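PDB 3ZHE: protein SMG-7 from Caenorhabditis elegans, which pairs with SMG-5 in a heterodimer whose unusual arrangement of two 14-3-3-like domains is required for efficient nonsense-mediated mRNA decay. Local coordinates for residues Leu53-Met57 against Val74-Ala78; Ala162-Asn168 against Ala193-Phe197. All coordinates share one frame; numbering follows the deposited sequence.

Contact 1 of 2, residues Leu53-Met57 against Val74-Ala78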
ATOM      1  N   LEU B  53      23.104   3.245  -1.687  1.00 76.93           N
ATOM      2  CA  LEU B  53      22.684   2.663  -0.418  1.00 82.57           C
ATOM      3  C   LEU B  53      23.439   1.364  -0.110  1.00 77.64           C
ATOM      4  O   LEU B  53      24.033   1.219   0.961  1.00 69.22           O
ATOM      5  CB  LEU B  53      21.173   2.432  -0.422  1.00 88.86           C
ATOM      6  CG  LEU B  53      20.516   1.999   0.886  1.00 90.81           C
ATOM      7  CD1 LEU B  53      19.196   2.726   1.070  1.00 83.23           C
ATOM      8  CD2 LEU B  53      20.297   0.501   0.880  1.00101.08           C
ATOM      9  N   LYS B  54      23.406   0.426  -1.054  1.00 82.55           N
ATOM     10  CA  LYS B  54      24.125  -0.842  -0.938  1.00 81.43           C
ATOM     11  C   LYS B  54      25.609  -0.596  -0.712  1.00 80.31           C
ATOM     12  O   LYS B  54      26.258  -1.311   0.055  1.00 82.81           O
ATOM     13  CB  LYS B  54      23.924  -1.690  -2.199  1.00 69.37           C
ATOM     14  CG  LYS B  54      24.742  -2.977  -2.253  1.00 81.14           C
ATOM     15  CD  LYS B  54      24.247  -4.000  -1.246  1.00 81.83           C
ATOM     16  CE  LYS B  54      24.986  -5.320  -1.395  1.00 89.12           C
ATOM     17  NZ  LYS B  54      24.540  -6.320  -0.387  1.00 93.78           N
ATOM     18  N   SER B  55      26.138   0.414  -1.397  1.00 81.62           N
ATOM     19  CA  SER B  55      27.506   0.861  -1.167  1.00 72.11           C
ATOM     20  C   SER B  55      27.713   1.153   0.308  1.00 82.59           C
ATOM     21  O   SER B  55      28.532   0.509   0.955  1.00 84.94           O
ATOM     22  CB  SER B  55      27.821   2.113  -1.987  1.00 88.48           C
ATOM     23  OG  SER B  55      28.950   2.791  -1.466  1.00 99.59           O
ATOM     24  N   MET B  56      26.953   2.115   0.828  1.00 84.72           N
ATOM     25  CA  MET B  56      27.018   2.493   2.238  1.00 85.34           C
ATOM     26  C   MET B  56      27.007   1.283   3.160  1.00 84.44           C
ATOM     27  O   MET B  56      27.912   1.110   3.983  1.00 84.58           O
ATOM     28  CB  MET B  56      25.849   3.403   2.602  1.00 84.17           C
ATOM     29  CG  MET B  56      26.118   4.874   2.396  1.00 83.60           C
ATOM     30  SD  MET B  56      24.698   5.892   2.834  1.00 94.43           S
ATOM     31  CE  MET B  56      24.307   5.230   4.450  1.00 86.17           C
ATOM     32  N   MET B  57      25.981   0.451   3.008  1.00 81.63           N
ATOM     33  CA  MET B  57      25.843  -0.762   3.810  1.00 84.67           C
ATOM     34  C   MET B  57      27.101  -1.626   3.769  1.00 87.62           C
ATOM     35  O   MET B  57      27.585  -2.080   4.807  1.00 92.26           O
ATOM     36  CB  MET B  57      24.633  -1.571   3.344  1.00 92.82           C
ATOM     37  CG  MET B  57      23.315  -0.825   3.463  1.00 94.49           C
ATOM     38  SD  MET B  57      21.898  -1.882   3.119  1.00 77.43           S
ATOM     39  CE  MET B  57      22.126  -3.166   4.345  1.00107.26           C
ATOM     40  N   VAL B  74      22.848   0.658  10.224  1.00 92.65           N
ATOM     41  CA  VAL B  74      22.894   1.039   8.814  1.00 96.51           C
ATOM     42  C   VAL B  74      21.748   0.399   8.013  1.00 93.30           C
ATOM     43  O   VAL B  74      21.244   0.990   7.052  1.00 89.65           O
ATOM     44  CB  VAL B  74      24.276   0.741   8.171  1.00 82.56           C
ATOM     45  CG1 VAL B  74      24.430  -0.741   7.855  1.00 84.36           C
ATOM     46  CG2 VAL B  74      24.479   1.584   6.921  1.00 81.81           C
ATOM     47  N   GLN B  75      21.322  -0.792   8.434  1.00 93.71           N
ATOM     48  CA  GLN B  75      20.205  -1.484   7.793  1.00 88.92           C
ATOM     49  C   GLN B  75      18.901  -0.714   7.964  1.00 85.41           C
ATOM     50  O   GLN B  75      18.184  -0.461   6.993  1.00 82.64           O
ATOM     51  CB  GLN B  75      20.044  -2.900   8.354  1.00 88.85           C
ATOM     52  CG  GLN B  75      21.049  -3.915   7.829  1.00 92.53           C
ATOM     53  CD  GLN B  75      20.939  -5.255   8.533  1.00 97.07           C
ATOM     54  OE1 GLN B  75      20.323  -5.363   9.594  1.00 94.81           O
ATOM     55  NE2 GLN B  75      21.534  -6.285   7.942  1.00102.35           N
ATOM     56  N   ASN B  76      18.591  -0.348   9.204  1.00 85.79           N
ATOM     57  CA  ASN B  76      17.393   0.432   9.483  1.00 76.23           C
ATOM     58  C   ASN B  76      17.436   1.797   8.799  1.00 76.95           C
ATOM     59  O   ASN B  76      16.406   2.296   8.326  1.00 83.22           O
ATOM     60  CB  ASN B  76      17.175   0.576  10.992  1.00 69.80           C
ATOM     61  CG  ASN B  76      16.863  -0.747  11.666  1.00 75.92           C
ATOM     62  OD1 ASN B  76      16.289  -1.648  11.055  1.00 80.40           O
ATOM     63  ND2 ASN B  76      17.242  -0.869  12.933  1.00 77.67           N
ATOM     64  N   LEU B  77      18.626   2.391   8.733  1.00 75.59           N
ATOM     65  CA  LEU B  77      18.802   3.630   7.978  1.00 72.89           C
ATOM     66  C   LEU B  77      18.400   3.420   6.519  1.00 71.83           C
ATOM     67  O   LEU B  77      17.664   4.225   5.937  1.00 73.66           O
ATOM     68  CB  LEU B  77      20.250   4.113   8.056  1.00 72.92           C
ATOM     69  CG  LEU B  77      20.600   5.328   7.192  1.00 69.61           C
ATOM     70  CD1 LEU B  77      19.736   6.520   7.563  1.00 75.20           C
ATOM     71  CD2 LEU B  77      22.074   5.674   7.324  1.00 68.79           C
ATOM     72  N   ALA B  78      18.881   2.321   5.944  1.00 76.01           N
ATOM     73  CA  ALA B  78      18.537   1.941   4.578  1.00 76.29           C
ATOM     74  C   ALA B  78      17.026   1.821   4.380  1.00 78.63           C
ATOM     75  O   ALA B  78      16.461   2.406   3.446  1.00 80.66           O
ATOM     76  CB  ALA B  78      19.224   0.636   4.213  1.00 71.14           C
TER
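Leu-53 meets Ala-78 where two long antiparallel helices lie side by side, the fork of the leucine set on the methyl of the alanine. Leu-53 holds CG opposite its own backbone N (chi1 -172°), which sends the isopropyl end across to the other helix, where CD2 lies 3.5 Å from CB of Ala-78. The second branch settles against the backbone of the same alanine, CD1 being 3.7 Å from Ala-78 CA. At the other end of the contact Val-74 points at the opposite helix and presents CG2 to the main chain of Met-57, 4.1 Å from Met-57 CA. These aliphatic contacts belong to a helical hairpin formed by helices 45-63 and 68-92, whose short segments run at 169° to each other with axes 10.1 Å apart, consistent with the all-helical 14-3-3-like domain. The methionines reach across with their ends, Met-57 through SD and CE, Met-56 through CE. Met-57 carries SD to 3.8 Å from CB of Ala-78, and the bend at chi3 (58°) turns CE onto the aliphatic stem of Gln-75, 3.7 Å from CG, the two chains crossing at about a right angle. Met-56 takes the other flank, its CE standing 3.7 Å from CD2 of Leu-77, again nearly perpendicular. Gln-75 lends its CG to this apolar seam while its amide makes weak hydrogen bonds to Tyr-142 O and His-72 ND1. Helix 122-142 packs on Met-57 and Ala-78 through Leu-139, while Leu-77 also touches Met-88 of the SMG-5 chain.

Contact 2 of 2, residues Ala162-Asn168 against Ala193-Phe197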
ATOM      1  N   ALA B 162      10.050  -9.471 -15.789  1.00 84.50           N
ATOM      2  CA  ALA B 162      11.094  -9.338 -16.800  1.00 86.24           C
ATOM      3  C   ALA B 162      12.471  -9.019 -16.215  1.00 88.92           C
ATOM      4  O   ALA B 162      13.453  -8.935 -16.950  1.00 82.82           O
ATOM      5  CB  ALA B 162      10.698  -8.297 -17.840  1.00 84.14           C
ATOM      6  N   ASP B 163      12.539  -8.847 -14.899  1.00 91.61           N
ATOM      7  CA  ASP B 163      13.810  -8.591 -14.227  1.00 85.85           C
ATOM      8  C   ASP B 163      14.301  -9.857 -13.529  1.00 85.68           C
ATOM      9  O   ASP B 163      13.746 -10.269 -12.510  1.00 85.89           O
ATOM     10  CB  ASP B 163      13.663  -7.450 -13.215  1.00 93.87           C
ATOM     11  CG  ASP B 163      14.993  -6.815 -12.849  1.00 99.05           C
ATOM     12  OD1 ASP B 163      16.038  -7.482 -13.001  1.00103.28           O
ATOM     13  OD2 ASP B 163      14.993  -5.645 -12.408  1.00 95.56           O
ATOM     14  N   GLY B 164      15.347 -10.465 -14.085  1.00 85.35           N
ATOM     15  CA  GLY B 164      15.881 -11.716 -13.573  1.00 80.20           C
ATOM     16  C   GLY B 164      16.387 -11.660 -12.144  1.00 75.76           C
ATOM     17  O   GLY B 164      16.437 -12.684 -11.452  1.00 75.44           O
ATOM     18  N   ALA B 165      16.764 -10.463 -11.707  1.00 87.20           N
ATOM     19  CA  ALA B 165      17.238 -10.247 -10.345  1.00 92.47           C
ATOM     20  C   ALA B 165      16.237 -10.775  -9.327  1.00 97.59           C
ATOM     21  O   ALA B 165      16.614 -11.458  -8.377  1.00 94.44           O
ATOM     22  CB  ALA B 165      17.509  -8.771 -10.106  1.00 95.80           C
ATOM     23  N   VAL B 166      14.962 -10.466  -9.543  1.00103.17           N
ATOM     24  CA  VAL B 166      13.899 -10.873  -8.630  1.00103.93           C
ATOM     25  C   VAL B 166      13.836 -12.392  -8.510  1.00 91.75           C
ATOM     26  O   VAL B 166      13.769 -12.936  -7.405  1.00 86.07           O
ATOM     27  CB  VAL B 166      12.529 -10.346  -9.094  1.00109.25           C
ATOM     28  CG1 VAL B 166      11.505 -10.502  -7.987  1.00106.05           C
ATOM     29  CG2 VAL B 166      12.639  -8.889  -9.514  1.00116.10           C
ATOM     30  N   TRP B 167      13.865 -13.066  -9.656  1.00 85.80           N
ATOM     31  CA  TRP B 167      13.886 -14.523  -9.700  1.00 89.14           C
ATOM     32  C   TRP B 167      15.082 -15.080  -8.928  1.00 92.05           C
ATOM     33  O   TRP B 167      14.953 -16.053  -8.181  1.00 95.61           O
ATOM     34  CB  TRP B 167      13.929 -15.014 -11.150  1.00 89.32           C
ATOM     35  CG  TRP B 167      12.741 -14.617 -11.979  1.00 88.16           C
ATOM     36  CD1 TRP B 167      12.679 -13.609 -12.900  1.00 87.21           C
ATOM     37  CD2 TRP B 167      11.446 -15.229 -11.967  1.00 91.47           C
ATOM     38  NE1 TRP B 167      11.425 -13.556 -13.459  1.00 90.23           N
ATOM     39  CE2 TRP B 167      10.648 -14.539 -12.903  1.00 93.37           C
ATOM     40  CE3 TRP B 167      10.882 -16.291 -11.253  1.00 91.06           C
ATOM     41  CZ2 TRP B 167       9.318 -14.878 -13.144  1.00 93.97           C
ATOM     42  CZ3 TRP B 167       9.561 -16.626 -11.493  1.00 89.77           C
ATOM     43  CH2 TRP B 167       8.794 -15.921 -12.431  1.00 92.42           C
ATOM     44  N   ASN B 168      16.243 -14.454  -9.111  1.00 91.38           N
ATOM     45  CA  ASN B 168      17.450 -14.866  -8.397  1.00 76.74           C
ATOM     46  C   ASN B 168      17.301 -14.740  -6.881  1.00 88.24           C
ATOM     47  O   ASN B 168      17.671 -15.648  -6.133  1.00 88.46           O
ATOM     48  CB  ASN B 168      18.665 -14.068  -8.884  1.00 83.04           C
ATOM     49  CG  ASN B 168      19.967 -14.543  -8.263  1.00 87.63           C
ATOM     50  OD1 ASN B 168      20.621 -15.451  -8.778  1.00 84.56           O
ATOM     51  ND2 ASN B 168      20.354 -13.925  -7.153  1.00 95.33           N
ATOM     52  N   ALA B 193      15.671 -15.001 -17.860  1.00 80.25           N
ATOM     53  CA  ALA B 193      14.644 -13.966 -17.850  1.00 76.07           C
ATOM     54  C   ALA B 193      14.859 -12.978 -18.990  1.00 77.54           C
ATOM     55  O   ALA B 193      15.791 -13.123 -19.778  1.00 81.10           O
ATOM     56  CB  ALA B 193      14.632 -13.247 -16.520  1.00 72.45           C
ATOM     57  N   THR B 194      13.994 -11.972 -19.075  1.00 82.03           N
ATOM     58  CA  THR B 194      14.083 -10.988 -20.147  1.00 86.61           C
ATOM     59  C   THR B 194      15.263 -10.044 -19.919  1.00 94.30           C
ATOM     60  O   THR B 194      15.831  -9.505 -20.868  1.00 97.95           O
ATOM     61  CB  THR B 194      12.773 -10.186 -20.300  1.00 87.40           C
ATOM     62  OG1 THR B 194      11.658 -11.087 -20.293  1.00 83.86           O
ATOM     63  CG2 THR B 194      12.775  -9.403 -21.606  1.00 88.70           C
ATOM     64  N   MET B 195      15.638  -9.858 -18.656  1.00101.22           N
ATOM     65  CA  MET B 195      16.796  -9.032 -18.320  1.00105.55           C
ATOM     66  C   MET B 195      18.074  -9.860 -18.249  1.00114.94           C
ATOM     67  O   MET B 195      19.174  -9.330 -18.417  1.00126.52           O
ATOM     68  CB  MET B 195      16.579  -8.291 -16.997  1.00108.15           C
ATOM     69  CG  MET B 195      15.944  -6.915 -17.142  1.00115.02           C
ATOM     70  SD  MET B 195      16.927  -5.824 -18.190  1.00197.05           S
ATOM     71  CE  MET B 195      16.037  -4.280 -18.021  1.00107.90           C
ATOM     72  N   GLU B 196      17.913 -11.157 -17.997  1.00112.43           N
ATOM     73  CA  GLU B 196      19.027 -12.097 -17.865  1.00109.48           C
ATOM     74  C   GLU B 196      20.021 -11.726 -16.763  1.00108.66           C
ATOM     75  O   GLU B 196      20.887 -10.871 -16.949  1.00112.70           O
ATOM     76  CB  GLU B 196      19.748 -12.284 -19.203  1.00112.41           C
ATOM     77  CG  GLU B 196      18.816 -12.651 -20.342  1.00116.47           C
ATOM     78  CD  GLU B 196      19.546 -13.002 -21.622  1.00121.00           C
ATOM     79  OE1 GLU B 196      20.772 -12.775 -21.702  1.00125.65           O
ATOM     80  OE2 GLU B 196      18.889 -13.510 -22.554  1.00114.77           O
ATOM     81  N   PHE B 197      19.882 -12.392 -15.621  1.00105.14           N
ATOM     82  CA  PHE B 197      20.769 -12.205 -14.480  1.00 76.90           C
ATOM     83  C   PHE B 197      21.800 -13.328 -14.465  1.00 96.27           C
ATOM     84  O   PHE B 197      21.549 -14.397 -13.906  1.00 93.20           O
ATOM     85  CB  PHE B 197      19.953 -12.216 -13.186  1.00 76.73           C
ATOM     86  CG  PHE B 197      20.716 -11.760 -11.978  1.00 78.13           C
ATOM     87  CD1 PHE B 197      20.880 -10.409 -11.715  1.00 93.94           C
ATOM     88  CD2 PHE B 197      21.256 -12.678 -11.096  1.00 94.89           C
ATOM     89  CE1 PHE B 197      21.578  -9.985 -10.600  1.00 95.03           C
ATOM     90  CE2 PHE B 197      21.953 -12.261  -9.979  1.00 93.50           C
ATOM     91  CZ  PHE B 197      22.115 -10.912  -9.731  1.00 94.92           C
TER
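Gly-164, which packs against Ala-193 and Phe-197, uses its carbonyl oxygen to accept from Asn-168 N at 2.9 Å, a bond in the first turn of helix 164-176. One residue earlier, Asp-163 is the N-cap: its OD1 takes a weak capping bond from Ala-165 N at 3.3 Å, with the N-H pointing fairly straight (154°). Against this helix start lies the loop 193-197. The methyl of Ala-193 rests on the glycine, CB being 3.5 Å from Gly-164 CA, where the absence of a side chain lets the loop come close. The same methyl also reaches the indole of Trp-167, 4.1 Å from CD1. In fold terms, helices 164-176 and 180-191 form a helical hairpin within the Est1-type region, whose family belongs to the TPR clan, and the loop leaving the second helix doubles back to the N-terminus of the first. Trp-167 is held by a hydrogen bond from NE1 to Pro-161 O and by a cation-pi contact with Arg-189. Phe-197, its CG turned opposite the backbone N (chi1 -168°), sets its ring obliquely against Ala-165 and Asn-168. CD1 approaches Ala-165 CB at 4.1 Å, whereas CE2 lies 3.5 Å from CG of Asn-168, whose side chain crosses the phenylalanine at about a right angle with the amide plane tilted 45° to the ring. The asparagine is also bonded weakly through OD1 to His-187. Just before the cap, Ala-162 CB packs on Thr-194 CB at 3.7 Å.

The two contacts come in series along the chain, contact 1 closing before contact 2 opens. Their centres are 23 Å apart and their nearest atoms about 10 Å, so they do not touch, and they share no helix. Contact 1 lies about 26 Å from the centre of the chain, in the hairpin of helices 45-63 and 68-92. Contact 2 sits only about 6 Å from that centre, at the start of helix 164-176. Helix 122-142 packs on contact 1 and precedes helices 146-159 and 164-176 in sequence. Contact 1 therefore belongs to N-terminal helices that face the partner, Asn-76 and Leu-77 touching the SMG-5 chain, whereas contact 2 lies in the following helical region, untouched by any other chain of the assembly.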